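Local coordinates for protein 3-dehydroquinate dehydratase (Thermus thermophilus, PDB 2UYG) that probably catalyses the trans-dehydration of 3-dehydroquinate to 3-dehydroshikimate through an enolate intermediate, a step of chorismate biosynthesis, and works as a homododecamer, at residues Q60-E65 with Q91-V96; V95-L100 with R120-G125. All blocks are in the same frame, centred on the assembly; numbering follows the deposited sequence.

Contact 1 (Q60-E65 with Q91-V96); sequences QQAHQE and QPLPVV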
loop_
_atom_site.group_PDB
_atom_site.type_symbol
_atom_site.label_atom_id
_atom_site.label_comp_id
_atom_site.label_asym_id
_atom_site.label_seq_id
_atom_site.Cartn_x
_atom_site.Cartn_y
_atom_site.Cartn_z
ATOM N N GLN A 60 -1.456 -31.781 -15.304
ATOM C CA GLN A 60 -1.510 -32.839 -14.275
ATOM C C GLN A 60 -1.189 -34.220 -14.848
ATOM O O GLN A 60 -0.392 -35.005 -14.234
ATOM C CB GLN A 60 -2.891 -32.902 -13.602
ATOM C CG GLN A 60 -3.237 -31.862 -12.583
ATOM C CD GLN A 60 -4.726 -31.948 -12.142
ATOM O OE1 GLN A 60 -5.500 -32.739 -12.661
ATOM N NE2 GLN A 60 -5.099 -31.131 -11.233
ATOM N N GLN A 61 -1.810 -34.544 -15.977
ATOM C CA GLN A 61 -1.811 -35.943 -16.521
ATOM C C GLN A 61 -0.512 -36.083 -17.401
ATOM O O GLN A 61 -0.179 -37.159 -17.796
ATOM C CB GLN A 61 -3.146 -36.204 -17.363
ATOM C CG GLN A 61 -3.969 -37.671 -17.410
ATOM C CD GLN A 61 -5.201 -37.771 -16.341
ATOM O OE1 GLN A 61 -4.976 -37.870 -15.116
ATOM N NE2 GLN A 61 -6.455 -37.693 -16.828
ATOM N N ALA A 62 0.215 -35.014 -17.737
ATOM C CA ALA A 62 1.322 -35.115 -18.703
ATOM C C ALA A 62 2.380 -36.245 -18.490
ATOM O O ALA A 62 2.773 -36.949 -19.449
ATOM C CB ALA A 62 2.016 -33.799 -18.889
ATOM N N HIS A 63 2.818 -36.448 -17.262
ATOM C CA HIS A 63 3.801 -37.464 -16.945
ATOM C C HIS A 63 3.242 -38.879 -17.178
ATOM O O HIS A 63 3.984 -39.737 -17.532
ATOM C CB HIS A 63 4.325 -37.371 -15.509
ATOM C CG HIS A 63 3.310 -37.745 -14.466
ATOM N ND1 HIS A 63 3.301 -38.986 -13.847
ATOM C CD2 HIS A 63 2.235 -37.061 -13.981
ATOM C CE1 HIS A 63 2.292 -39.014 -12.981
ATOM N NE2 HIS A 63 1.668 -37.842 -13.008
ATOM N N GLN A 64 1.948 -39.080 -16.952
ATOM C CA GLN A 64 1.255 -40.365 -17.146
ATOM C C GLN A 64 1.122 -40.709 -18.629
ATOM O O GLN A 64 1.060 -41.892 -19.012
ATOM C CB GLN A 64 -0.185 -40.364 -16.520
ATOM C CG GLN A 64 -0.331 -40.693 -15.080
ATOM C CD GLN A 64 -1.800 -40.837 -14.602
ATOM O OE1 GLN A 64 -2.375 -39.889 -14.147
ATOM N NE2 GLN A 64 -2.369 -42.040 -14.711
ATOM N N GLU A 65 1.060 -39.683 -19.467
ATOM C CA GLU A 65 1.156 -39.878 -20.911
ATOM C C GLU A 65 2.543 -40.139 -21.423
ATOM O O GLU A 65 2.691 -40.298 -22.611
ATOM C CB GLU A 65 0.599 -38.668 -21.642
ATOM C CG GLU A 65 -0.926 -38.708 -21.784
ATOM C CD GLU A 65 -1.628 -37.341 -21.833
ATOM O OE1 GLU A 65 -1.538 -36.594 -22.789
ATOM O OE2 GLU A 65 -2.335 -37.011 -20.868
ATOM N N GLN A 91 2.883 -32.246 -9.795
ATOM C CA GLN A 91 3.361 -33.204 -10.788
ATOM C C GLN A 91 4.887 -33.135 -10.978
ATOM O O GLN A 91 5.516 -32.145 -10.651
ATOM C CB GLN A 91 2.594 -33.010 -12.118
ATOM C CG GLN A 91 2.698 -31.702 -12.917
ATOM C CD GLN A 91 4.015 -31.591 -13.561
ATOM O OE1 GLN A 91 4.386 -32.492 -14.313
ATOM N NE2 GLN A 91 4.816 -30.553 -13.184
ATOM N N PRO A 92 5.510 -34.212 -11.433
ATOM C CA PRO A 92 6.970 -34.330 -11.342
ATOM C C PRO A 92 7.842 -33.699 -12.492
ATOM O O PRO A 92 9.073 -33.544 -12.355
ATOM C CB PRO A 92 7.136 -35.861 -11.211
ATOM C CG PRO A 92 6.144 -36.393 -12.175
ATOM C CD PRO A 92 4.906 -35.439 -11.994
ATOM N N LEU A 93 7.211 -33.270 -13.571
ATOM C CA LEU A 93 7.913 -32.860 -14.743
ATOM C C LEU A 93 8.469 -31.422 -14.583
ATOM O O LEU A 93 7.888 -30.563 -13.880
ATOM C CB LEU A 93 6.987 -32.940 -15.963
ATOM C CG LEU A 93 6.346 -34.270 -16.396
ATOM C CD1 LEU A 93 5.768 -34.132 -17.767
ATOM C CD2 LEU A 93 7.254 -35.522 -16.303
ATOM N N PRO A 94 9.615 -31.177 -15.158
ATOM C CA PRO A 94 10.104 -29.802 -15.284
ATOM C C PRO A 94 9.164 -28.983 -16.162
ATOM O O PRO A 94 8.831 -29.465 -17.248
ATOM C CB PRO A 94 11.417 -29.973 -16.057
ATOM C CG PRO A 94 11.331 -31.297 -16.630
ATOM C CD PRO A 94 10.588 -32.155 -15.648
ATOM N N VAL A 95 8.834 -27.776 -15.731
ATOM C CA VAL A 95 7.989 -26.895 -16.485
ATOM C C VAL A 95 8.772 -25.575 -16.824
ATOM O O VAL A 95 9.365 -24.955 -15.937
ATOM C CB VAL A 95 6.775 -26.574 -15.694
ATOM C CG1 VAL A 95 5.864 -25.663 -16.474
ATOM C CG2 VAL A 95 6.006 -27.838 -15.292
ATOM N N VAL A 96 8.835 -25.227 -18.105
ATOM C CA VAL A 96 9.412 -23.999 -18.548
ATOM C C VAL A 96 8.258 -23.059 -18.997
ATOM O O VAL A 96 7.449 -23.448 -19.781
ATOM C CB VAL A 96 10.348 -24.165 -19.744
ATOM C CG1 VAL A 96 11.007 -22.826 -20.059
ATOM C CG2 VAL A 96 11.489 -25.219 -19.433
HETATM O O HOH W 1 2.708 -34.379 -15.459
#
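His63 and Pro92 meet where the end of helix 52-61 faces the loop that leads into strand 95-99. Pro92 CD sits over one face of the imidazole, 3.9 Å from the centroid of the His63 ring, in a CH-pi contact displaced toward the rim. The chi1 of 70° puts His63 CG between its backbone N and carbonyl carbon; the His63 and Pro92 side chains cross at about a right angle. Leu93 packs beside them, CD2 3.6 Å from His63 CB and CD1 3.9 Å from Ala62 CB. Gln91 folds back on its own loop, bent at chi2 (72°). Leu93 N donates to Gln91 OE1 over 3.0 Å, from above the carbonyl plane. Gln91 NE2 returns a nearly straight bond of 3.1 Å to Leu93 O and bonds Ile88 O. A water accepts the N-H of His63 and lies 2.8 Å from Gln91 OE1, to which it can donate. An alanine in place of Gln91 would probably leave Leu93 N, Leu93 O, Ile88 O and this water without their amide partner and let the loop move more freely. The direct contacts are apolar; the polar link runs through the water between His63 N and the buried Gln91 amide.

Contact 2 (V95-L100 with R120-G125); sequences VVEVHL and RGIVSG
Strands 95-99 and 121-124 run parallel, 14° apart with their axes 4.8 Å from each other, and backbone bonds join them from Arg120 N to Val95 O at one end to Gly125 N and His99 O at the other. In the middle, Glu97 N donates to Gly121 O, Val123 N to Glu97 O, and His99 N to Val123 O, each at 3.0 Å. This is an edge pair of the five-stranded parallel sheet, order 2-1-3-4-5, of the flavodoxin-like fold of type II dehydroquinases.

Glu97, His99, Ile122 and Ser124 share one face of the sheet. Glu97 CG is anti to the backbone N (chi1 180°), and the chain stays extended beside Ile122, pointing the same way. Ile122 CD1 comes within 3.3 Å of Glu97 OE1. It also approaches the edge of the His99 ring, 3.9 Å from His99 NE2. Ser124 CB meets the same ring near its plane and lies 3.6 Å from His99 CB. His99 NE2 donates to Glu97 OE1 over 2.6 Å. The bond lies in the ring plane and uses the anti lone pair of the carboxylate. Ser113 also bonds Glu97 OE1, and Thr115 bonds Glu97 OE2.

On the other face, Val123 CG1 packs at 4.3 Å from Val96 CG1 and 4.4 Å from Val98 CG2, against helix 129-140. Strand 121-124 pairs antiparallel with a strand of a neighbouring subunit, which carries the sheet across the interface. Gly125 has phi 112°, where a side chain would be jammed against the preceding carbonyl.

His99 is the predicted proton donor. The in-plane bond from the buried Glu97 is likely to fix the rotation of its ring, while Ile122 and Ser124 pack at the ring edge. The hydrogen-bonded carboxylate would probably also polarise the imidazole.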
loop_
_atom_site.group_PDB
_atom_site.type_symbol
_atom_site.label_atom_id
_atom_site.label_comp_id
_atom_site.label_asym_id
_atom_site.label_seq_id
_atom_site.Cartn_x
_atom_site.Cartn_y
_atom_site.Cartn_z
ATOM N N VAL A 95 8.834 -27.776 -15.731
ATOM C CA VAL A 95 7.989 -26.895 -16.485
ATOM C C VAL A 95 8.772 -25.575 -16.824
ATOM O O VAL A 95 9.365 -24.955 -15.937
ATOM C CB VAL A 95 6.775 -26.574 -15.694
ATOM C CG1 VAL A 95 5.864 -25.663 -16.474
ATOM C CG2 VAL A 95 6.006 -27.838 -15.292
ATOM N N VAL A 96 8.835 -25.227 -18.105
ATOM C CA VAL A 96 9.412 -23.999 -18.548
ATOM C C VAL A 96 8.258 -23.059 -18.997
ATOM O O VAL A 96 7.449 -23.448 -19.781
ATOM C CB VAL A 96 10.348 -24.165 -19.744
ATOM C CG1 VAL A 96 11.007 -22.826 -20.059
ATOM C CG2 VAL A 96 11.489 -25.219 -19.433
ATOM N N GLU A 97 8.203 -21.859 -18.427
ATOM C CA GLU A 97 7.148 -20.884 -18.678
ATOM C C GLU A 97 7.669 -20.024 -19.809
ATOM O O GLU A 97 8.745 -19.544 -19.744
ATOM C CB GLU A 97 6.876 -20.029 -17.429
ATOM C CG GLU A 97 5.808 -19.017 -17.652
ATOM C CD GLU A 97 5.364 -18.250 -16.396
ATOM O OE1 GLU A 97 5.231 -16.976 -16.446
ATOM O OE2 GLU A 97 5.162 -18.892 -15.378
ATOM N N VAL A 98 6.886 -19.824 -20.817
ATOM C CA VAL A 98 7.246 -19.063 -22.010
ATOM C C VAL A 98 6.213 -17.999 -22.288
ATOM O O VAL A 98 5.000 -18.201 -22.065
ATOM C CB VAL A 98 7.374 -20.196 -23.111
ATOM C CG1 VAL A 98 7.095 -19.790 -24.413
ATOM C CG2 VAL A 98 8.785 -20.811 -22.996
ATOM N N HIS A 99 6.645 -16.826 -22.787
ATOM C CA HIS A 99 5.674 -15.801 -23.290
ATOM C C HIS A 99 6.277 -15.163 -24.519
ATOM O O HIS A 99 7.473 -14.928 -24.522
ATOM C CB HIS A 99 5.414 -14.677 -22.290
ATOM C CG HIS A 99 5.088 -15.160 -20.933
ATOM N ND1 HIS A 99 3.789 -15.397 -20.521
ATOM C CD2 HIS A 99 5.888 -15.545 -19.910
ATOM C CE1 HIS A 99 3.816 -15.839 -19.279
ATOM N NE2 HIS A 99 5.075 -15.948 -18.883
ATOM N N LEU A 100 5.451 -14.860 -25.501
ATOM C CA LEU A 100 5.845 -14.223 -26.714
ATOM C C LEU A 100 6.386 -12.829 -26.478
ATOM O O LEU A 100 7.369 -12.455 -27.092
ATOM C CB LEU A 100 4.636 -14.052 -27.619
ATOM C CG LEU A 100 4.032 -15.410 -28.040
ATOM C CD1 LEU A 100 2.557 -15.172 -28.250
ATOM C CD2 LEU A 100 4.726 -15.929 -29.258
ATOM N N ARG A 120 11.087 -24.356 -13.790
ATOM C CA ARG A 120 12.528 -24.349 -13.946
ATOM C C ARG A 120 12.932 -22.944 -14.274
ATOM O O ARG A 120 13.847 -22.418 -13.719
ATOM C CB ARG A 120 12.991 -25.251 -15.132
ATOM C CG ARG A 120 13.164 -26.608 -14.787
ATOM C CD ARG A 120 14.326 -26.788 -13.735
ATOM N NE ARG A 120 14.266 -28.172 -13.334
ATOM C CZ ARG A 120 14.752 -29.152 -14.062
ATOM N NH1 ARG A 120 14.637 -30.408 -13.617
ATOM N NH2 ARG A 120 15.364 -28.897 -15.229
ATOM N N GLY A 121 12.260 -22.338 -15.237
ATOM C CA GLY A 121 12.680 -21.007 -15.652
ATOM C C GLY A 121 11.634 -20.351 -16.471
ATOM O O GLY A 121 10.541 -20.966 -16.688
ATOM N N ILE A 122 11.982 -19.140 -16.921
ATOM C CA ILE A 122 11.106 -18.303 -17.683
ATOM C C ILE A 122 11.791 -17.657 -18.840
ATOM O O ILE A 122 12.935 -17.191 -18.741
ATOM C CB ILE A 122 10.306 -17.283 -16.735
ATOM C CG1 ILE A 122 9.434 -16.304 -17.529
ATOM C CG2 ILE A 122 11.180 -16.607 -15.769
ATOM C CD1 ILE A 122 8.274 -15.754 -16.669
ATOM N N VAL A 123 11.118 -17.688 -19.993
ATOM C CA VAL A 123 11.619 -17.013 -21.125
ATOM C C VAL A 123 10.609 -16.145 -21.761
ATOM O O VAL A 123 9.524 -16.566 -22.174
ATOM C CB VAL A 123 12.524 -17.877 -22.145
ATOM C CG1 VAL A 123 12.707 -19.263 -21.795
ATOM C CG2 VAL A 123 12.231 -17.596 -23.516
ATOM N N SER A 124 10.913 -14.871 -21.837
ATOM C CA SER A 124 9.947 -14.050 -22.566
ATOM C C SER A 124 10.352 -12.772 -23.285
ATOM O O SER A 124 11.285 -12.124 -22.915
ATOM C CB SER A 124 8.800 -13.755 -21.609
ATOM O OG SER A 124 9.208 -12.849 -20.655
ATOM N N GLY A 125 9.619 -12.471 -24.372
ATOM C CA GLY A 125 9.854 -11.300 -25.212
ATOM C C GLY A 125 10.362 -11.598 -26.611
ATOM O O GLY A 125 10.513 -10.722 -27.396
#

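Contacts 1 and 2 share Val95 and Val96, with their centres about 16 Å apart. Contact 1 lies where the chain enters strand 95-99, and contact 2 follows that strand to its C-terminal end, where a parallel alpha/beta sheet commonly places its active site. They touch where Pro94 CB packs 4.0 Å from Arg120 CZ. Contact 2 holds the predicted proton donor His99 and the predicted substrate-binding Leu100, whose side chain is about 4 Å from that of Tyr21, the predicted proton acceptor. The His99 side chain is about 3 Å from a glycerol, probably from the crystallisation liquor. Contact 1 is more peripheral, although the Gln60 side chain lies about 8 Å from that of Asp86, a predicted substrate-binding residue.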